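Local coordinates for lysozyme inhibitor LprI-like N-terminal domain-containing protein (Burkholderia thailandensis, PDB 6AR7) that is of unknown function but belongs to the LprI family, whose namesake inhibits lysozyme, and may act in a similar way, at residues A[25-30]-A[54-59]; A[58-63]-A[126-131]; A[146-151]-A[197-202]. All coordinates share one frame; numbering follows the deposited sequence.

Contact 1 of 3, residues A[25-30]-A[54-59]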
ATOM      1  N   PRO A  25      11.346  10.546  11.496  1.00 26.77           N
ATOM      2  CA  PRO A  25      10.843  11.815  12.065  1.00 27.40           C
ATOM      3  C   PRO A  25       9.372  12.074  11.757  1.00 22.60           C
ATOM      4  O   PRO A  25       8.680  12.668  12.584  1.00 26.13           O
ATOM      5  CB  PRO A  25      11.748  12.869  11.428  1.00 28.12           C
ATOM      6  CG  PRO A  25      13.036  12.099  11.060  1.00 30.66           C
ATOM      7  CD  PRO A  25      12.582  10.709  10.701  1.00 26.40           C
ATOM      8  N   ILE A  26       8.858  11.589  10.621  1.00 21.78           N
ATOM      9  CA  ILE A  26       7.444  11.786  10.307  1.00 27.23           C
ATOM     10  C   ILE A  26       6.561  11.112  11.345  1.00 30.69           C
ATOM     11  O   ILE A  26       5.532  11.668  11.750  1.00 21.47           O
ATOM     12  CB  ILE A  26       7.113  11.265   8.895  1.00 26.47           C
ATOM     13  CG1 ILE A  26       7.903  12.037   7.840  1.00 27.57           C
ATOM     14  CG2 ILE A  26       5.595  11.363   8.637  1.00 24.30           C
ATOM     15  CD1 ILE A  26       7.833  11.444   6.454  1.00 20.91           C
ATOM     16  N   ASP A  27       6.925   9.891  11.764  1.00 30.94           N
ATOM     17  CA  ASP A  27       6.112   9.165  12.737  1.00 29.38           C
ATOM     18  C   ASP A  27       6.297   9.728  14.136  1.00 27.58           C
ATOM     19  O   ASP A  27       5.351   9.733  14.932  1.00 23.87           O
ATOM     20  CB  ASP A  27       6.444   7.675  12.721  1.00 32.25           C
ATOM     21  CG  ASP A  27       6.180   7.034  11.359  1.00 41.77           C
ATOM     22  OD1 ASP A  27       5.259   7.494  10.640  1.00 38.18           O
ATOM     23  OD2 ASP A  27       6.902   6.073  11.017  1.00 34.79           O
ATOM     24  N   VAL A  28       7.517  10.172  14.462  1.00 25.03           N
ATOM     25  CA  VAL A  28       7.735  10.869  15.733  1.00 26.70           C
ATOM     26  C   VAL A  28       6.865  12.123  15.796  1.00 32.06           C
ATOM     27  O   VAL A  28       6.225  12.406  16.819  1.00 27.29           O
ATOM     28  CB  VAL A  28       9.233  11.196  15.916  1.00 27.34           C
ATOM     29  CG1 VAL A  28       9.476  12.112  17.123  1.00 24.97           C
ATOM     30  CG2 VAL A  28      10.050   9.904  16.058  1.00 27.94           C
ATOM     31  N   ALA A  29       6.825  12.888  14.701  1.00 27.19           N
ATOM     32  CA  ALA A  29       6.043  14.127  14.676  1.00 28.44           C
ATOM     33  C   ALA A  29       4.544  13.850  14.790  1.00 26.71           C
ATOM     34  O   ALA A  29       3.823  14.575  15.487  1.00 26.01           O
ATOM     35  CB  ALA A  29       6.357  14.906  13.397  1.00 26.70           C
HETATM   36  N   MSE A  30       4.051  12.818  14.111  1.00 21.12           N
HETATM   37  CA  MSE A  30       2.633  12.495  14.218  1.00 25.12           C
HETATM   38  C   MSE A  30       2.247  12.171  15.661  1.00 23.63           C
HETATM   39  O   MSE A  30       1.208  12.605  16.153  1.00 23.26           O
HETATM   40  CB  MSE A  30       2.274  11.321  13.327  1.00 18.63           C
HETATM   41  CG  MSE A  30       0.788  11.055  13.282  1.00 26.70           C
HETATM   42 SE   MSE A  30       0.462   9.432  12.251  1.00 43.21          SE
HETATM   43  CE  MSE A  30       0.737   8.115  13.665  1.00 37.50           C
ATOM     44  N   GLN A  54       0.612  13.114   4.037  1.00 25.91           N
ATOM     45  CA  GLN A  54       1.189  14.013   3.046  1.00 25.59           C
ATOM     46  C   GLN A  54       2.714  14.020   3.128  1.00 27.68           C
ATOM     47  O   GLN A  54       3.398  14.066   2.103  1.00 25.33           O
ATOM     48  CB  GLN A  54       0.652  15.433   3.255  1.00 31.36           C
ATOM     49  CG  GLN A  54      -0.807  15.638   2.876  1.00 43.80           C
ATOM     50  CD  GLN A  54      -1.332  16.988   3.357  1.00 52.17           C
ATOM     51  OE1 GLN A  54      -0.764  18.031   3.039  1.00 59.61           O
ATOM     52  NE2 GLN A  54      -2.416  16.968   4.126  1.00 49.95           N
ATOM     53  N   GLN A  55       3.264  13.994   4.345  1.00 28.48           N
ATOM     54  CA  GLN A  55       4.716  13.956   4.492  1.00 24.27           C
ATOM     55  C   GLN A  55       5.280  12.648   3.950  1.00 26.51           C
ATOM     56  O   GLN A  55       6.281  12.663   3.224  1.00 27.53           O
ATOM     57  CB  GLN A  55       5.092  14.180   5.953  1.00 21.64           C
ATOM     58  CG  GLN A  55       4.812  15.638   6.375  1.00 27.00           C
ATOM     59  CD  GLN A  55       4.836  15.836   7.862  1.00 30.79           C
ATOM     60  OE1 GLN A  55       5.595  15.192   8.569  1.00 29.65           O
ATOM     61  NE2 GLN A  55       4.009  16.751   8.349  1.00 35.84           N
ATOM     62  N   TRP A  56       4.609  11.518   4.226  1.00 22.85           N
ATOM     63  CA  TRP A  56       5.045  10.259   3.632  1.00 22.72           C
ATOM     64  C   TRP A  56       4.963  10.297   2.110  1.00 25.04           C
ATOM     65  O   TRP A  56       5.796   9.690   1.436  1.00 27.12           O
ATOM     66  CB  TRP A  56       4.226   9.091   4.172  1.00 18.79           C
ATOM     67  CG  TRP A  56       4.716   8.656   5.487  1.00 20.66           C
ATOM     68  CD1 TRP A  56       4.062   8.762   6.683  1.00 22.79           C
ATOM     69  CD2 TRP A  56       6.010   8.099   5.783  1.00 20.86           C
ATOM     70  NE1 TRP A  56       4.861   8.285   7.704  1.00 21.39           N
ATOM     71  CE2 TRP A  56       6.059   7.876   7.174  1.00 21.25           C
ATOM     72  CE3 TRP A  56       7.122   7.761   5.004  1.00 25.01           C
ATOM     73  CZ2 TRP A  56       7.161   7.313   7.799  1.00 22.76           C
ATOM     74  CZ3 TRP A  56       8.217   7.202   5.627  1.00 26.54           C
ATOM     75  CH2 TRP A  56       8.232   6.986   7.013  1.00 25.01           C
ATOM     76  N   GLN A  57       3.970  10.984   1.550  1.00 25.63           N
ATOM     77  CA  GLN A  57       3.903  11.077   0.098  1.00 26.39           C
ATOM     78  C   GLN A  57       5.102  11.859  -0.446  1.00 36.86           C
ATOM     79  O   GLN A  57       5.640  11.535  -1.511  1.00 36.41           O
ATOM     80  CB  GLN A  57       2.580  11.709  -0.321  1.00 28.84           C
ATOM     81  CG  GLN A  57       2.426  11.890  -1.842  1.00 33.70           C
ATOM     82  CD  GLN A  57       2.527  10.579  -2.601  1.00 45.71           C
ATOM     83  OE1 GLN A  57       1.796   9.631  -2.317  1.00 46.74           O
ATOM     84  NE2 GLN A  57       3.430  10.523  -3.581  1.00 48.83           N
ATOM     85  N   GLY A  58       5.563  12.863   0.287  1.00 30.65           N
ATOM     86  CA  GLY A  58       6.793  13.523  -0.114  1.00 38.09           C
ATOM     87  C   GLY A  58       7.984  12.584  -0.089  1.00 34.70           C
ATOM     88  O   GLY A  58       8.882  12.679  -0.934  1.00 32.44           O
ATOM     89  N   GLU A  59       8.008  11.652   0.872  1.00 29.31           N
ATOM     90  CA  GLU A  59       9.118  10.708   0.914  1.00 29.87           C
ATOM     91  C   GLU A  59       9.012   9.676  -0.202  1.00 33.69           C
ATOM     92  O   GLU A  59      10.038   9.200  -0.707  1.00 36.35           O
ATOM     93  CB  GLU A  59       9.191  10.030   2.281  1.00 26.15           C
ATOM     94  CG  GLU A  59       9.568  11.015   3.381  1.00 35.37           C
ATOM     95  CD  GLU A  59      10.871  11.743   3.062  1.00 50.90           C
ATOM     96  OE1 GLU A  59      11.915  11.059   2.958  1.00 42.07           O
ATOM     97  OE2 GLU A  59      10.844  12.986   2.883  1.00 53.90           O
TER
HETATM   98  O   HOH W   1       3.921  13.843  10.934  1.00 27.73           O
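The carboxylate of Asp27 reaches across to the indole of Trp56, whose NE1 donates a hydrogen bond of 3.1 Å to OD1. The two residues belong to an antiparallel helix pair in an all-helical fold: the short helix 25-34 lies against the long helix 42-70, and the local segments run at 176° to each other. The disulfide between Cys33 and Cys48 ties the same hairpin covalently. The acceptor sits in the indole plane, but the N-H reaches OD1 on its syn side, 29° out of the carboxylate plane, and the bond is itself bent, 143° at the hydrogen. Because OD2 forms a salt bridge with Arg122 of helix 107-136, both oxygens are engaged, which should hold the carboxylate at its tilt to the ring and favour its charged form.

Ile26 supplies the apolar half by lying over a face of the same indole. With CG2 anti to the backbone N and CG1 beside it, the two branches spread over the ring system. CG2 makes a CH-pi contact with the five-membered ring, 3.7 Å from its centroid, while CD1 stands 3.8 Å above the plane, over the centre of the indole. Beyond the ring, CD1 also slides past Glu59, meeting its CG at 3.6 Å. The 10.4 Å separation of the helix axes is thus bridged by side chains, with Ile26 CD1 reaching as far as the main-chain carbon of Gln55. On the more exposed flank Gln55 extends alongside Ile26, and a water completes the join, donating to Ile26 O at 2.8 Å and, over a longer 3.2 Å, to Gln55 OE1.

Contact 2 of 3, residues A[58-63]-A[126-131]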
ATOM      1  N   GLY A  58       5.563  12.863   0.287  1.00 30.65           N
ATOM      2  CA  GLY A  58       6.793  13.523  -0.114  1.00 38.09           C
ATOM      3  C   GLY A  58       7.984  12.584  -0.089  1.00 34.70           C
ATOM      4  O   GLY A  58       8.882  12.679  -0.934  1.00 32.44           O
ATOM      5  N   GLU A  59       8.008  11.652   0.872  1.00 29.31           N
ATOM      6  CA  GLU A  59       9.118  10.708   0.914  1.00 29.87           C
ATOM      7  C   GLU A  59       9.012   9.676  -0.202  1.00 33.69           C
ATOM      8  O   GLU A  59      10.038   9.200  -0.707  1.00 36.35           O
ATOM      9  CB  GLU A  59       9.191  10.030   2.281  1.00 26.15           C
ATOM     10  CG  GLU A  59       9.568  11.015   3.381  1.00 35.37           C
ATOM     11  CD  GLU A  59      10.871  11.743   3.062  1.00 50.90           C
ATOM     12  OE1 GLU A  59      11.915  11.059   2.958  1.00 42.07           O
ATOM     13  OE2 GLU A  59      10.844  12.986   2.883  1.00 53.90           O
ATOM     14  N   VAL A  60       7.792   9.332  -0.606  1.00 29.51           N
ATOM     15  CA  VAL A  60       7.613   8.491  -1.786  1.00 29.54           C
ATOM     16  C   VAL A  60       8.254   9.154  -2.993  1.00 32.59           C
ATOM     17  O   VAL A  60       9.060   8.549  -3.709  1.00 34.09           O
ATOM     18  CB  VAL A  60       6.116   8.227  -2.042  1.00 28.65           C
ATOM     19  CG1 VAL A  60       5.910   7.622  -3.430  1.00 26.44           C
ATOM     20  CG2 VAL A  60       5.512   7.311  -0.962  1.00 27.19           C
ATOM     21  N   ASP A  61       7.928  10.425  -3.218  1.00 28.41           N
ATOM     22  CA  ASP A  61       8.426  11.104  -4.406  1.00 36.82           C
ATOM     23  C   ASP A  61       9.939  11.269  -4.366  1.00 36.65           C
ATOM     24  O   ASP A  61      10.605  11.120  -5.395  1.00 39.81           O
ATOM     25  CB  ASP A  61       7.711  12.444  -4.570  1.00 47.37           C
ATOM     26  CG  ASP A  61       6.227  12.263  -4.876  1.00 56.05           C
ATOM     27  OD1 ASP A  61       5.885  11.212  -5.451  1.00 61.31           O
ATOM     28  OD2 ASP A  61       5.403  13.146  -4.554  1.00 59.74           O
ATOM     29  N   ALA A  62      10.499  11.547  -3.188  1.00 35.99           N
ATOM     30  CA  ALA A  62      11.939  11.745  -3.070  1.00 40.65           C
ATOM     31  C   ALA A  62      12.692  10.432  -3.193  1.00 39.84           C
ATOM     32  O   ALA A  62      13.779  10.390  -3.786  1.00 44.29           O
ATOM     33  CB  ALA A  62      12.279  12.415  -1.744  1.00 39.39           C
ATOM     34  N   ALA A  63      12.187   9.374  -2.557  1.00 33.43           N
ATOM     35  CA  ALA A  63      12.851   8.083  -2.671  1.00 35.11           C
ATOM     36  C   ALA A  63      12.766   7.574  -4.102  1.00 35.40           C
ATOM     37  O   ALA A  63      13.746   7.054  -4.641  1.00 39.73           O
ATOM     38  CB  ALA A  63      12.254   7.079  -1.691  1.00 30.60           C
ATOM     39  N   LEU A 126       8.765   3.351   2.240  1.00 24.41           N
ATOM     40  CA  LEU A 126       9.801   2.513   2.836  1.00 31.48           C
ATOM     41  C   LEU A 126      10.364   1.514   1.829  1.00 30.92           C
ATOM     42  O   LEU A 126      11.558   1.199   1.858  1.00 37.05           O
ATOM     43  CB  LEU A 126       9.244   1.780   4.051  1.00 31.86           C
ATOM     44  CG  LEU A 126       8.814   2.658   5.222  1.00 32.95           C
ATOM     45  CD1 LEU A 126       8.104   1.799   6.267  1.00 30.40           C
ATOM     46  CD2 LEU A 126      10.035   3.373   5.811  1.00 33.73           C
ATOM     47  N   ALA A 127       9.511   0.988   0.954  1.00 32.33           N
ATOM     48  CA  ALA A 127       9.973   0.072  -0.083  1.00 34.27           C
ATOM     49  C   ALA A 127      10.891   0.779  -1.069  1.00 34.33           C
ATOM     50  O   ALA A 127      11.932   0.234  -1.454  1.00 37.83           O
ATOM     51  CB  ALA A 127       8.773  -0.536  -0.812  1.00 29.47           C
ATOM     52  N   LEU A 128      10.508   1.983  -1.501  1.00 32.45           N
ATOM     53  CA  LEU A 128      11.354   2.744  -2.409  1.00 33.44           C
ATOM     54  C   LEU A 128      12.677   3.086  -1.743  1.00 43.61           C
ATOM     55  O   LEU A 128      13.744   2.984  -2.368  1.00 41.37           O
ATOM     56  CB  LEU A 128      10.616   4.007  -2.850  1.00 33.03           C
ATOM     57  CG  LEU A 128       9.455   3.755  -3.812  1.00 33.33           C
ATOM     58  CD1 LEU A 128       8.593   4.960  -3.905  1.00 31.47           C
ATOM     59  CD2 LEU A 128      10.024   3.449  -5.197  1.00 35.62           C
ATOM     60  N   ARG A 129      12.625   3.464  -0.462  1.00 37.45           N
ATOM     61  CA  ARG A 129      13.840   3.786   0.278  1.00 37.80           C
ATOM     62  C   ARG A 129      14.757   2.586   0.359  1.00 37.77           C
ATOM     63  O   ARG A 129      15.969   2.706   0.160  1.00 44.90           O
ATOM     64  CB  ARG A 129      13.502   4.246   1.688  1.00 42.73           C
ATOM     65  CG  ARG A 129      13.002   5.637   1.822  1.00 39.41           C
ATOM     66  CD  ARG A 129      12.701   5.861   3.302  1.00 32.84           C
ATOM     67  NE  ARG A 129      12.301   7.223   3.601  1.00 38.31           N
ATOM     68  CZ  ARG A 129      12.024   7.646   4.829  1.00 37.09           C
ATOM     69  NH1 ARG A 129      12.123   6.799   5.841  1.00 30.21           N
ATOM     70  NH2 ARG A 129      11.695   8.910   5.045  1.00 33.48           N
ATOM     71  N   GLY A 130      14.199   1.420   0.695  1.00 34.55           N
ATOM     72  CA  GLY A 130      15.021   0.226   0.796  1.00 36.17           C
ATOM     73  C   GLY A 130      15.736  -0.099  -0.504  1.00 40.70           C
ATOM     74  O   GLY A 130      16.919  -0.442  -0.505  1.00 39.91           O
ATOM     75  N   ALA A 131      15.032   0.022  -1.626  1.00 34.72           N
ATOM     76  CA  ALA A 131      15.660  -0.237  -2.916  1.00 45.35           C
ATOM     77  C   ALA A 131      16.733   0.799  -3.214  1.00 46.06           C
ATOM     78  O   ALA A 131      17.853   0.451  -3.592  1.00 50.71           O
ATOM     79  CB  ALA A 131      14.611  -0.266  -4.029  1.00 38.71           C
TER
HETATM   80  O   HOH W   2      12.432   9.146   1.051  1.00 40.47           O
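Arg129 spans the groove toward Ala63 and Glu59 with an extended chain. Its CB leaves the helix flank without facing the partner, but CG rests against the methyl CB of Ala63 at 3.9 Å. CD continues the straight run and delivers NE to a water, 3.2 Å away, which lies at the edge of the guanidinium. That water donates to Glu59 O and also, at 2.8 Å, to Glu59 OE1, linking backbone and side chain of one residue to the arginine. At the tip, NH2 donates to Glu59 OE1 in a salt bridge of 3.0 Å that is nearly straight (167°). The oxygen is met on its anti side and well out of the carboxylate plane, and with 71° between the two planes the bridge runs through a single oxygen, not as a flat two-pronged pair. NH1 turns to a second acid, Asp24, and the cation is held between two carboxylates.

Below this polar rim the contact is buried and apolar. Leu128 CB meets Ala63 CB at 3.7 Å, and its CD1 passes on to Val60, touching CG1 at 3.8 Å. Trp79 and Gln83 of helix 73-101 also pack on Leu128. The small side chain of Ala63 lets the axes come within 8.6 Å, and the shallow, roughly parallel crossing of 26° is that of the first and third long helices of an up-down-up helical bundle.

Contact 3 of 3, residues A[146-151]-A[197-202]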
ATOM      1  N   HIS A 146      15.253  -9.988 -11.355  1.00 59.36           N
ATOM      2  CA  HIS A 146      15.352 -11.438 -11.389  1.00 58.25           C
ATOM      3  C   HIS A 146      14.109 -12.016 -12.059  1.00 55.31           C
ATOM      4  O   HIS A 146      13.097 -11.332 -12.256  1.00 52.07           O
ATOM      5  CB  HIS A 146      15.543 -12.021  -9.982  1.00 52.09           C
ATOM      6  CG  HIS A 146      14.479 -11.621  -9.011  1.00 50.75           C
ATOM      7  ND1 HIS A 146      13.214 -12.173  -9.026  1.00 53.62           N
ATOM      8  CD2 HIS A 146      14.486 -10.726  -7.996  1.00 49.50           C
ATOM      9  CE1 HIS A 146      12.488 -11.633  -8.062  1.00 43.26           C
ATOM     10  NE2 HIS A 146      13.236 -10.753  -7.423  1.00 47.15           N
ATOM     11  N   ARG A 147      14.206 -13.294 -12.415  1.00 56.25           N
ATOM     12  CA  ARG A 147      13.121 -13.994 -13.089  1.00 56.09           C
ATOM     13  C   ARG A 147      11.939 -14.226 -12.151  1.00 55.92           C
ATOM     14  O   ARG A 147      12.091 -14.358 -10.936  1.00 54.00           O
ATOM     15  CB  ARG A 147      13.612 -15.331 -13.649  1.00 59.14           C
ATOM     16  N   VAL A 148      10.750 -14.286 -12.737  1.00 55.72           N
ATOM     17  CA  VAL A 148       9.518 -14.444 -11.980  1.00 56.98           C
ATOM     18  C   VAL A 148       9.163 -15.930 -11.925  1.00 56.23           C
ATOM     19  O   VAL A 148       8.806 -16.542 -12.934  1.00 58.48           O
ATOM     20  CB  VAL A 148       8.388 -13.619 -12.607  1.00 53.84           C
ATOM     21  CG1 VAL A 148       7.059 -14.024 -12.023  1.00 49.02           C
ATOM     22  CG2 VAL A 148       8.652 -12.127 -12.389  1.00 57.08           C
ATOM     23  N   ARG A 149       9.268 -16.505 -10.761  1.00 50.10           N
ATOM     24  CA  ARG A 149       8.780 -17.860 -10.593  1.00 56.60           C
ATOM     25  C   ARG A 149       7.300 -17.821 -10.238  1.00 48.34           C
ATOM     26  O   ARG A 149       6.837 -16.875  -9.588  1.00 38.05           O
ATOM     27  CB  ARG A 149       9.552 -18.577  -9.488  1.00 67.61           C
ATOM     28  CG  ARG A 149      11.056 -18.389  -9.560  1.00 76.22           C
ATOM     29  CD  ARG A 149      11.757 -18.978  -8.344  1.00 83.22           C
ATOM     30  NE  ARG A 149      11.776 -20.441  -8.372  1.00 88.67           N
ATOM     31  CZ  ARG A 149      12.695 -21.162  -9.008  1.00 89.18           C
ATOM     32  NH1 ARG A 149      12.639 -22.488  -8.981  1.00 90.56           N
ATOM     33  NH2 ARG A 149      13.667 -20.554  -9.676  1.00 88.23           N
ATOM     34  N   PRO A 150       6.539 -18.822 -10.665  1.00 41.19           N
ATOM     35  CA  PRO A 150       5.108 -18.844 -10.335  1.00 43.65           C
ATOM     36  C   PRO A 150       4.874 -18.849  -8.832  1.00 37.76           C
ATOM     37  O   PRO A 150       5.567 -19.535  -8.077  1.00 38.73           O
ATOM     38  CB  PRO A 150       4.607 -20.139 -10.986  1.00 41.49           C
ATOM     39  CG  PRO A 150       5.584 -20.433 -12.057  1.00 44.05           C
ATOM     40  CD  PRO A 150       6.899 -19.802 -11.707  1.00 44.10           C
ATOM     41  N   CYS A 151       3.849 -18.103  -8.417  1.00 35.56           N
ATOM     42  CA  CYS A 151       3.501 -18.009  -7.008  1.00 45.46           C
ATOM     43  C   CYS A 151       3.259 -19.380  -6.390  1.00 43.14           C
ATOM     44  O   CYS A 151       3.556 -19.595  -5.211  1.00 47.92           O
ATOM     45  CB  CYS A 151       2.272 -17.104  -6.873  1.00 45.34           C
ATOM     46  SG  CYS A 151       1.632 -16.809  -5.217  1.00 57.61           S
HETATM   47  N   MSE A 197       6.091  -5.538  -9.392  1.00 30.81           N
HETATM   48  CA  MSE A 197       7.037  -5.607  -8.288  1.00 30.72           C
HETATM   49  C   MSE A 197       7.770  -6.946  -8.152  1.00 36.33           C
HETATM   50  O   MSE A 197       8.893  -6.989  -7.652  1.00 35.73           O
HETATM   51  CB  MSE A 197       6.293  -5.303  -6.991  1.00 29.99           C
HETATM   52  CG  MSE A 197       5.864  -3.847  -6.895  1.00 35.74           C
HETATM   53 SE   MSE A 197       7.455  -2.726  -6.491  1.00 46.63          SE
HETATM   54  CE  MSE A 197       7.533  -3.104  -4.561  1.00 42.20           C
ATOM     55  N   THR A 198       7.136  -8.037  -8.580  1.00 34.47           N
ATOM     56  CA  THR A 198       7.741  -9.354  -8.402  1.00 34.31           C
ATOM     57  C   THR A 198       9.179  -9.460  -8.886  1.00 39.58           C
ATOM     58  O   THR A 198       9.996 -10.038  -8.148  1.00 40.89           O
ATOM     59  CB  THR A 198       6.910 -10.434  -9.102  1.00 37.19           C
ATOM     60  OG1 THR A 198       5.561 -10.345  -8.655  1.00 38.02           O
ATOM     61  CG2 THR A 198       7.470 -11.802  -8.759  1.00 33.59           C
ATOM     62  N   PRO A 199       9.572  -8.923 -10.054  1.00 36.46           N
ATOM     63  CA  PRO A 199      10.977  -9.049 -10.471  1.00 39.13           C
ATOM     64  C   PRO A 199      11.940  -8.194  -9.670  1.00 42.96           C
ATOM     65  O   PRO A 199      13.149  -8.434  -9.759  1.00 45.50           O
ATOM     66  CB  PRO A 199      10.958  -8.590 -11.940  1.00 51.88           C
ATOM     67  CG  PRO A 199       9.536  -8.540 -12.336  1.00 46.25           C
ATOM     68  CD  PRO A 199       8.776  -8.235 -11.085  1.00 36.34           C
ATOM     69  N   LEU A 200      11.445  -7.230  -8.880  1.00 40.42           N
ATOM     70  CA  LEU A 200      12.274  -6.222  -8.231  1.00 45.60           C
ATOM     71  C   LEU A 200      12.498  -6.459  -6.743  1.00 43.70           C
ATOM     72  O   LEU A 200      13.359  -5.799  -6.155  1.00 43.34           O
ATOM     73  CB  LEU A 200      11.658  -4.829  -8.425  1.00 42.67           C
ATOM     74  CG  LEU A 200      11.315  -4.447  -9.870  1.00 50.19           C
ATOM     75  CD1 LEU A 200      10.578  -3.127  -9.914  1.00 45.43           C
ATOM     76  CD2 LEU A 200      12.580  -4.380 -10.719  1.00 41.88           C
ATOM     77  N   VAL A 201      11.748  -7.354  -6.108  1.00 37.27           N
ATOM     78  CA  VAL A 201      11.850  -7.555  -4.666  1.00 37.17           C
ATOM     79  C   VAL A 201      12.029  -9.042  -4.377  1.00 46.58           C
ATOM     80  O   VAL A 201      11.802  -9.902  -5.234  1.00 46.43           O
ATOM     81  CB  VAL A 201      10.623  -7.004  -3.913  1.00 37.44           C
ATOM     82  CG1 VAL A 201      10.423  -5.513  -4.210  1.00 39.68           C
ATOM     83  CG2 VAL A 201       9.373  -7.795  -4.283  1.00 35.00           C
ATOM     84  N   SER A 202      12.424  -9.335  -3.139  1.00 36.50           N
ATOM     85  CA  SER A 202      12.647 -10.708  -2.708  1.00 39.86           C
ATOM     86  C   SER A 202      11.332 -11.484  -2.672  1.00 38.05           C
ATOM     87  O   SER A 202      10.234 -10.919  -2.706  1.00 34.22           O
ATOM     88  CB  SER A 202      13.289 -10.742  -1.325  1.00 38.57           C
ATOM     89  OG  SER A 202      12.351 -10.366  -0.319  1.00 36.51           O
TER
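His146 lies tightly on Pro199 and Val201 in the turn that follows helix 180-197. The motif is a helical hairpin, helix 180-197 leading into helix 203-223, whose connection is overlaid by the irregular chain that precedes helix 155-174. The backbone and the ring of His146 each hold the turn. Its N donates to Pro199 O at 3.1 Å, in the carbonyl plane and on a lone pair, while ring atom NE2 donates to Val201 O at 2.8 Å. Here the acceptor lies close to the imidazole plane, although the N-H comes from above the carbonyl plane by 46°. A chi1 of 56° sets CG between the backbone N and the carbonyl carbon, swinging the ring back over the turn. ND1 then points almost straight at Arg147 O, 3.1 Å away, so the ring is fixed from both nitrogens. As both donate to carbonyls, the imidazole may well carry a positive charge. The same Pro199 O also sits over a face of the ring, toward its rim, and Thr198 O approaches CE1 obliquely to 3.0 Å.

Further along, the grip slackens. Past the partly modelled Arg147, Val148 is exposed and makes only apolar contacts with the turn, and Arg149 and Pro150 lie away from it at the surface. Even so, Arg149 O accepts a bond from Arg206 of helix 203-223, and Cys151 forms a disulfide with Cys157, two links that probably restrain this part of the chain. With OG1 bonded back to Ser194 O, Thr198 turns its CG2 to Val148. CG2 of Val148 thus touches two neighbours at about a right angle, Thr198 CG2 at 3.8 Å and Pro199 CG at 3.7 Å.

Contacts 1 and 2 are neighbours, their centres 12 Å apart, and share Gly58 and Glu59: contact 2 begins on the stretch where contact 1 ends. Helix 42-70 carries helix 25-34 in contact 1 and helix 107-136 in contact 2, and helix 107-136 also reaches contact 1 through Arg122. The two sites touch where Trp56 CZ3 packs on Arg129 CZ at 3.9 Å. Contact 3 comes later in the chain, within a second LprI-like sequence region, about 29 Å from contact 1 and 20 Å from contact 2, centre to centre, and touches neither. The first two join the N-terminal helix and the first and third long helices; the third joins the loop before helix 155-174 to the 180-197/203-223 connection.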